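Local coordinates for protein thiamine phosphate pyrophosphorylase (Bacteroides thetaiotaomicron VPI-5482, PDB 3CEU) that probably catalyses the thiamine-phosphate diphosphorylase step of thiamine diphosphate biosynthesis, at residues 9-14 with 32-37. Residues are numbered along the deposited sequence; the frame is centred on the assembly and turned at random.
Sequences PTFFVE and LRKPET
K34 meets F11 through a chain that bends at chi2 (-60°) and then runs extended to NZ. In F11, chi1 (-74°) puts CG anti to the carbonyl carbon, and chi2 of -88° turns the ring with one face toward that chain. CG of K34 stands above the ring plane but just outside the rim, 3.4 Å from CZ of F11. CD and CE pass over the face, CE above its middle, 4.0 Å from the centroid of F11 in a CH-pi contact. NZ of K34 is still over the face, 4.8 Å from the same centroid, which makes a cation-pi interaction. The ammonium also gives a hydrogen bond of 2.9 Å from K34 NZ to O of T10, reaching this oxygen from above the carbonyl plane. It bonds to the carbonyl O of T8 as well and forms a salt bridge with E15, so three oxygens grip the buried amine. An alanine in place of K34 would probably uncover the F11 face and leave E15 without its counter-charge and the T8 carbonyl without its ammonium donor. T37 flanks the ring of F11, with CB at the edge, in plane. At P9 the backbones approach through paired CA-H...O contacts, P9 CA to R33 O at 3.6 Å and K34 CA to P9 O at 3.5 Å. The proline ring adds an apolar touch, CB of P9 to CD of P35 at 3.8 Å. The contact joins adjacent beta-alpha loops at the C-terminal ends of strands 2-6 and 29-32, the end where TIM barrels carry their active sites. These loops lead into helices 15-24 and 39-48, and F11 reaches S42 and L45 of the latter.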
# COMPACT_ATOMS: atom_id res chain seq x y z
N PRO A 9 -1.34 -7.31 9.65
CA PRO A 9 -1.83 -6.66 10.87
C PRO A 9 -0.99 -7.01 12.11
O PRO A 9 -0.98 -6.25 13.08
CB PRO A 9 -3.26 -7.17 10.99
CG PRO A 9 -3.64 -7.49 9.57
CD PRO A 9 -2.39 -8.16 9.05
N THR A 10 -0.30 -8.14 12.07
CA THR A 10 0.51 -8.58 13.19
C THR A 10 2.01 -8.68 12.89
O THR A 10 2.42 -8.80 11.73
CB THR A 10 0.01 -9.94 13.75
OG1 THR A 10 1.03 -10.54 14.55
CG2 THR A 10 -0.35 -10.89 12.62
N PHE A 11 2.82 -8.63 13.95
CA PHE A 11 4.28 -8.71 13.89
C PHE A 11 4.75 -10.17 13.87
O PHE A 11 4.21 -11.01 14.58
CB PHE A 11 4.90 -8.01 15.11
CG PHE A 11 4.84 -6.51 15.06
CD1 PHE A 11 5.84 -5.77 14.44
CD2 PHE A 11 3.75 -5.83 15.60
CE1 PHE A 11 5.76 -4.38 14.36
CE2 PHE A 11 3.67 -4.44 15.52
CZ PHE A 11 4.68 -3.72 14.90
N PHE A 12 5.77 -10.46 13.06
CA PHE A 12 6.31 -11.81 12.99
C PHE A 12 7.80 -11.82 12.64
O PHE A 12 8.27 -10.94 11.92
CB PHE A 12 5.53 -12.67 11.97
CG PHE A 12 5.65 -12.21 10.55
CD1 PHE A 12 4.88 -11.14 10.08
CD2 PHE A 12 6.52 -12.84 9.67
CE1 PHE A 12 4.97 -10.72 8.76
CE2 PHE A 12 6.62 -12.43 8.34
CZ PHE A 12 5.85 -11.37 7.89
N VAL A 13 8.52 -12.79 13.18
CA VAL A 13 9.96 -12.91 12.95
C VAL A 13 10.26 -13.03 11.46
O VAL A 13 9.52 -13.67 10.72
CB VAL A 13 10.55 -14.14 13.66
CG1 VAL A 13 10.53 -13.93 15.16
CG2 VAL A 13 9.76 -15.38 13.28
N GLU A 14 11.37 -12.43 11.04
CA GLU A 14 11.78 -12.45 9.64
C GLU A 14 11.06 -11.41 8.79
O GLU A 14 11.43 -11.18 7.64
CB GLU A 14 11.58 -13.85 9.05
CG GLU A 14 12.72 -14.81 9.39
CD GLU A 14 12.48 -16.21 8.87
OE1 GLU A 14 11.61 -16.92 9.42
OE2 GLU A 14 13.17 -16.61 7.90
N LEU A 32 2.77 0.57 6.51
CA LEU A 32 2.90 -0.09 7.80
C LEU A 32 1.57 0.00 8.53
O LEU A 32 1.17 1.07 8.98
CB LEU A 32 4.01 0.59 8.62
CG LEU A 32 4.28 0.07 10.03
CD1 LEU A 32 4.60 -1.42 9.99
CD2 LEU A 32 5.44 0.84 10.64
N ARG A 33 0.89 -1.13 8.64
CA ARG A 33 -0.39 -1.17 9.33
C ARG A 33 -0.39 -2.31 10.35
O ARG A 33 -0.42 -3.48 9.99
CB ARG A 33 -1.52 -1.35 8.31
CG ARG A 33 -2.94 -1.40 8.86
CD ARG A 33 -3.95 -1.35 7.72
NE ARG A 33 -5.32 -1.65 8.13
CZ ARG A 33 -5.75 -2.86 8.50
NH1 ARG A 33 -4.93 -3.90 8.52
NH2 ARG A 33 -7.03 -3.03 8.84
N LYS A 34 -0.32 -1.92 11.62
CA LYS A 34 -0.30 -2.86 12.74
C LYS A 34 -1.37 -2.40 13.74
O LYS A 34 -1.05 -1.79 14.76
CB LYS A 34 1.06 -2.85 13.44
CG LYS A 34 2.24 -3.17 12.55
CD LYS A 34 2.12 -4.55 11.95
CE LYS A 34 3.37 -4.95 11.19
NZ LYS A 34 3.19 -6.28 10.55
N PRO A 35 -2.64 -2.71 13.46
CA PRO A 35 -3.78 -2.33 14.31
C PRO A 35 -3.60 -2.64 15.79
O PRO A 35 -3.21 -3.75 16.15
CB PRO A 35 -4.93 -3.12 13.71
CG PRO A 35 -4.52 -3.32 12.27
CD PRO A 35 -3.07 -3.63 12.40
N GLU A 36 -3.91 -1.66 16.65
CA GLU A 36 -3.83 -1.84 18.10
C GLU A 36 -2.55 -2.55 18.55
O GLU A 36 -2.61 -3.67 19.06
CB GLU A 36 -5.04 -2.65 18.59
CG GLU A 36 -6.42 -2.07 18.27
CD GLU A 36 -6.79 -0.87 19.14
OE1 GLU A 36 -6.71 -0.98 20.39
OE2 GLU A 36 -7.18 0.17 18.58
N THR A 37 -1.41 -1.90 18.38
CA THR A 37 -0.15 -2.54 18.76
C THR A 37 0.82 -1.58 19.45
O THR A 37 0.92 -0.42 19.06
CB THR A 37 0.52 -3.11 17.51
OG1 THR A 37 -0.49 -3.73 16.69
CG2 THR A 37 1.56 -4.15 17.88